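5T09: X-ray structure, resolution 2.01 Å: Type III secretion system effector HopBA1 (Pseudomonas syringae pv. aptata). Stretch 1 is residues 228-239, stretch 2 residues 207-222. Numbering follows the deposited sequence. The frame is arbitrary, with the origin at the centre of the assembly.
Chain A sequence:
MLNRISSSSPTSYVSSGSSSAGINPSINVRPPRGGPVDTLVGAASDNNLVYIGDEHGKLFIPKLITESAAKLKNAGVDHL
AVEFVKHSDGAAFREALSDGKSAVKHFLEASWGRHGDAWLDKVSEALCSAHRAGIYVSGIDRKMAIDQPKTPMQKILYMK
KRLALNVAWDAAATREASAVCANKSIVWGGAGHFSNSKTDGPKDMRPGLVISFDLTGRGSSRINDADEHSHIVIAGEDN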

# COMPACT_ATOMS: atom_id res chain seq x y z
N GLU A 228 -8.84 15.54 -3.83
CA GLU A 228 -9.15 14.85 -2.58
C GLU A 228 -8.87 13.35 -2.66
O GLU A 228 -9.51 12.55 -1.98
CB GLU A 228 -10.60 15.10 -2.17
CG GLU A 228 -11.62 14.80 -3.26
CD GLU A 228 -13.05 14.86 -2.74
OE1 GLU A 228 -13.27 14.57 -1.54
OE2 GLU A 228 -13.96 15.19 -3.53
N HIS A 229 -7.90 12.95 -3.49
CA HIS A 229 -7.56 11.55 -3.66
C HIS A 229 -6.45 11.09 -2.72
O HIS A 229 -6.09 9.91 -2.73
CB HIS A 229 -7.17 11.27 -5.11
CG HIS A 229 -8.25 11.60 -6.10
ND1 HIS A 229 -9.44 12.19 -5.74
CD2 HIS A 229 -8.31 11.44 -7.44
CE1 HIS A 229 -10.19 12.36 -6.81
NE2 HIS A 229 -9.53 11.92 -7.86
N SER A 230 -5.90 11.99 -1.91
CA SER A 230 -4.90 11.64 -0.90
C SER A 230 -4.78 12.83 0.04
O SER A 230 -5.26 13.93 -0.25
CB SER A 230 -3.55 11.31 -1.53
OG SER A 230 -2.97 12.47 -2.11
N HIS A 231 -4.13 12.60 1.18
CA HIS A 231 -3.88 13.65 2.15
C HIS A 231 -2.50 14.28 2.02
O HIS A 231 -2.36 15.49 2.20
CB HIS A 231 -4.06 13.11 3.57
CG HIS A 231 -5.45 12.63 3.86
ND1 HIS A 231 -5.82 11.31 3.73
CD2 HIS A 231 -6.55 13.29 4.27
CE1 HIS A 231 -7.09 11.18 4.06
NE2 HIS A 231 -7.56 12.37 4.38
N ILE A 232 -1.47 13.48 1.74
CA ILE A 232 -0.12 14.00 1.53
C ILE A 232 0.48 13.34 0.31
O ILE A 232 0.18 12.18 -0.01
CB ILE A 232 0.79 13.80 2.76
CG1 ILE A 232 0.93 12.32 3.12
CG2 ILE A 232 0.25 14.59 3.95
CD1 ILE A 232 2.06 12.04 4.10
N VAL A 233 1.34 14.08 -0.38
CA VAL A 233 2.03 13.61 -1.58
C VAL A 233 3.51 13.54 -1.26
O VAL A 233 4.10 14.52 -0.81
CB VAL A 233 1.77 14.53 -2.78
CG1 VAL A 233 2.29 13.89 -4.06
CG2 VAL A 233 0.29 14.87 -2.90
N ILE A 234 4.10 12.37 -1.49
CA ILE A 234 5.53 12.16 -1.31
C ILE A 234 6.21 12.33 -2.66
O ILE A 234 5.83 11.66 -3.64
CB ILE A 234 5.83 10.78 -0.70
CG1 ILE A 234 5.42 10.76 0.78
CG2 ILE A 234 7.31 10.40 -0.87
CD1 ILE A 234 5.63 9.44 1.48
N ALA A 235 7.19 13.22 -2.73
CA ALA A 235 7.93 13.44 -3.96
C ALA A 235 8.93 12.31 -4.17
O ALA A 235 9.69 11.96 -3.26
CB ALA A 235 8.66 14.79 -3.91
N GLY A 236 8.92 11.73 -5.37
CA GLY A 236 9.80 10.63 -5.68
C GLY A 236 10.39 10.70 -7.07
O GLY A 236 10.23 11.71 -7.77
N GLU A 237 11.06 9.64 -7.49
CA GLU A 237 11.73 9.57 -8.78
C GLU A 237 11.02 8.55 -9.66
O GLU A 237 10.64 7.47 -9.20
CB GLU A 237 13.19 9.16 -8.62
CG GLU A 237 13.96 9.93 -7.56
CD GLU A 237 15.08 9.10 -6.95
OE1 GLU A 237 14.77 8.10 -6.26
OE2 GLU A 237 16.26 9.43 -7.17
N ASP A 238 10.84 8.90 -10.93
CA ASP A 238 10.32 7.94 -11.89
C ASP A 238 11.41 6.93 -12.24
O ASP A 238 12.60 7.13 -11.95
CB ASP A 238 9.83 8.66 -13.15
CG ASP A 238 8.81 7.85 -13.92
OD1 ASP A 238 8.60 6.66 -13.58
OD2 ASP A 238 8.21 8.39 -14.87
N ASN A 239 11.01 5.82 -12.85
CA ASN A 239 11.96 4.78 -13.23
C ASN A 239 13.03 5.35 -14.16
O ASN A 239 14.22 5.30 -13.85
CB ASN A 239 11.25 3.61 -13.91
CG ASN A 239 10.37 2.82 -12.96
OD1 ASN A 239 10.52 2.91 -11.74
ND2 ASN A 239 9.46 2.04 -13.52
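Stretch 2 (207-222) PGLVISFDLTGRGSSR

Stretch 2 flanks strand 232-235 on both edges: its own strand, 209-214, runs parallel along one edge, and after a turn the chain returns to place Arg 222 antiparallel on the other. The shortest bond between the stretches belongs to this second edge, where Val 233 N donates to Arg 222 O at 2.6 Å and Arg 222 N returns a bond to Val 233 O at 2.8 Å, closing an antiparallel hydrogen-bonded pair. Just beyond it the side chain of Ser 221 takes over the acceptor's role, with Ala 235 N donating to Ser 221 OG at 3.1 Å.

On the parallel edge the bonds alternate in direction, as parallel pairing requires. Ser 212 N donates to Ile 232 O (3.0 Å), Ile 234 N to Ser 212 O (2.8 Å), Asp 214 N to Ile 234 O (3.0 Å) and Gly 236 N to Asp 214 O (2.8 Å), all close to linear. The pairs in register are Ile 232 with Ile 211, Val 233 with Ser 212, Ile 234 with Phe 213 and Ala 235 with Asp 214. The two strand axes approach to 4.4 Å and cross at -38°, a marked twist. Each link is supplemented by CA-H...O contacts, among them Phe 213 CA to Ile 234 O and Val 233 CA to Ser 212 O, both 3.4 Å.

Ahead of strand 232-235, His 231 pairs with both backbone polar groups of Val 210: His 231 N donates to Val 210 O at 3.0 Å, while Val 210 N donates to His 231 ND1 at 3.1 Å, meeting the imidazole at its edge, near the ring plane. This bond requires ND1 to be unprotonated. Val 210 O also accepts a weak bond from Ile 232 N at 3.4 Å. Nearby, Ser 230 OG and Ser 212 OG share a hydrogen bond of 2.8 Å.

The side chains of the paired strands sort onto two faces. Ile 232, Ile 234, Ile 211 and Phe 213 share an apolar face: Ile 234 CD1 lies 3.6 Å from Ile 211 CG2, Ile 232 CG1 is 3.8 Å from Ile 211 CG1, and Ile 234 CB is 3.8 Å from Phe 213 CD1. Leu 209 extends this packing, its CD1 standing 3.9 Å from Ile 232 CG1 and its CD2 3.3 Å from His 231 CB.

The other face carries Val 233, Ala 235, Ser 212, Asp 214 and Arg 222. Here Arg 222 NH2 forms a salt bridge with Asp 214 OD2 at 3.0 Å, joining the two flanks of stretch 2 across the central strand. Val 233 CG1 lies over one face of the guanidinium, 4.0 Å from Arg 222 NH1, and is 3.6 Å from Asp 214 CB. At the far end, Ala 235 CB rests 3.4 Å from Gly 219 O, and Leu 215 packs close to Gly 236, where an ideal CB would clash with Leu 215 CD2 at 2.8 Å. The contact buries 1077 Å² between the two stretches, both sides summed.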

# COMPACT_ATOMS: atom_id res chain seq x y z
N PRO A 207 -11.27 4.82 8.04
CA PRO A 207 -10.56 6.10 7.89
C PRO A 207 -9.07 5.93 8.15
O PRO A 207 -8.66 5.21 9.07
CB PRO A 207 -11.21 7.01 8.93
CG PRO A 207 -12.53 6.38 9.23
CD PRO A 207 -12.32 4.91 9.07
N GLY A 208 -8.26 6.60 7.34
CA GLY A 208 -6.82 6.56 7.52
C GLY A 208 -6.16 7.62 6.67
O GLY A 208 -6.76 8.20 5.77
N LEU A 209 -4.89 7.86 6.99
CA LEU A 209 -4.07 8.79 6.23
C LEU A 209 -3.66 8.13 4.91
O LEU A 209 -3.06 7.06 4.92
CB LEU A 209 -2.84 9.19 7.05
CG LEU A 209 -1.91 10.32 6.60
CD1 LEU A 209 -0.96 9.87 5.49
CD2 LEU A 209 -2.72 11.52 6.15
N VAL A 210 -4.00 8.77 3.79
CA VAL A 210 -3.71 8.24 2.47
C VAL A 210 -2.53 9.00 1.88
O VAL A 210 -2.51 10.23 1.88
CB VAL A 210 -4.93 8.34 1.54
CG1 VAL A 210 -4.60 7.80 0.15
CG2 VAL A 210 -6.11 7.58 2.14
N ILE A 211 -1.54 8.25 1.38
CA ILE A 211 -0.35 8.81 0.77
C ILE A 211 -0.40 8.57 -0.73
O ILE A 211 -0.76 7.47 -1.18
CB ILE A 211 0.93 8.20 1.37
CG1 ILE A 211 1.03 8.54 2.86
CG2 ILE A 211 2.18 8.69 0.61
CD1 ILE A 211 2.22 7.93 3.57
N SER A 212 -0.04 9.59 -1.50
CA SER A 212 0.13 9.49 -2.94
C SER A 212 1.56 9.89 -3.28
O SER A 212 2.32 10.36 -2.44
CB SER A 212 -0.86 10.39 -3.68
OG SER A 212 -0.60 11.76 -3.41
N PHE A 213 1.93 9.69 -4.55
CA PHE A 213 3.30 9.92 -4.98
C PHE A 213 3.34 10.83 -6.20
O PHE A 213 2.59 10.63 -7.16
CB PHE A 213 4.01 8.60 -5.27
CG PHE A 213 4.22 7.78 -4.04
CD1 PHE A 213 5.34 7.98 -3.25
CD2 PHE A 213 3.30 6.82 -3.67
CE1 PHE A 213 5.54 7.23 -2.11
CE2 PHE A 213 3.50 6.07 -2.53
CZ PHE A 213 4.61 6.28 -1.75
N ASP A 214 4.23 11.81 -6.15
CA ASP A 214 4.54 12.69 -7.28
C ASP A 214 5.93 12.28 -7.78
O ASP A 214 6.94 12.63 -7.17
CB ASP A 214 4.50 14.15 -6.85
CG ASP A 214 5.08 15.09 -7.90
OD1 ASP A 214 5.24 14.66 -9.06
OD2 ASP A 214 5.38 16.25 -7.55
N LEU A 215 5.96 11.53 -8.88
CA LEU A 215 7.21 11.04 -9.45
C LEU A 215 7.71 11.91 -10.60
O LEU A 215 8.48 11.43 -11.43
CB LEU A 215 7.04 9.59 -9.92
CG LEU A 215 6.48 8.62 -8.87
CD1 LEU A 215 6.35 7.22 -9.46
CD2 LEU A 215 7.35 8.58 -7.62
N THR A 216 7.29 13.17 -10.65
CA THR A 216 7.74 14.07 -11.71
C THR A 216 9.12 14.64 -11.44
O THR A 216 9.71 15.23 -12.36
CB THR A 216 6.74 15.22 -11.89
OG1 THR A 216 6.74 16.05 -10.72
CG2 THR A 216 5.34 14.70 -12.15
N GLY A 217 9.64 14.50 -10.23
CA GLY A 217 10.89 15.12 -9.86
C GLY A 217 10.83 16.63 -9.70
O GLY A 217 11.82 17.23 -9.29
N ARG A 218 9.69 17.25 -10.01
CA ARG A 218 9.54 18.69 -9.85
C ARG A 218 9.27 19.05 -8.39
O ARG A 218 10.12 19.63 -7.70
CB ARG A 218 8.41 19.22 -10.74
CG ARG A 218 8.68 19.14 -12.23
CD ARG A 218 7.54 19.80 -12.99
NE ARG A 218 7.88 20.05 -14.39
CZ ARG A 218 7.15 20.81 -15.20
NH1 ARG A 218 6.04 21.39 -14.77
NH2 ARG A 218 7.53 20.98 -16.46
N GLY A 219 8.08 18.69 -7.90
CA GLY A 219 7.63 19.13 -6.60
C GLY A 219 8.38 18.48 -5.46
O GLY A 219 9.30 17.68 -5.64
N SER A 220 7.98 18.85 -4.26
CA SER A 220 8.48 18.27 -3.03
C SER A 220 7.32 17.65 -2.26
O SER A 220 6.15 17.92 -2.54
CB SER A 220 9.18 19.32 -2.16
OG SER A 220 10.20 19.99 -2.89
N SER A 221 7.66 16.81 -1.29
CA SER A 221 6.63 16.21 -0.44
C SER A 221 5.78 17.31 0.18
O SER A 221 6.29 18.33 0.64
CB SER A 221 7.28 15.35 0.64
OG SER A 221 8.11 14.35 0.06
N ARG A 222 4.47 17.09 0.19
CA ARG A 222 3.55 18.17 0.52
C ARG A 222 2.19 17.60 0.90
O ARG A 222 1.88 16.44 0.63
CB ARG A 222 3.41 19.13 -0.66
CG ARG A 222 2.82 18.46 -1.89
CD ARG A 222 3.05 19.27 -3.15
NE ARG A 222 2.43 18.64 -4.31
CZ ARG A 222 3.04 17.80 -5.15
NH1 ARG A 222 2.37 17.28 -6.17
NH2 ARG A 222 4.32 17.49 -4.98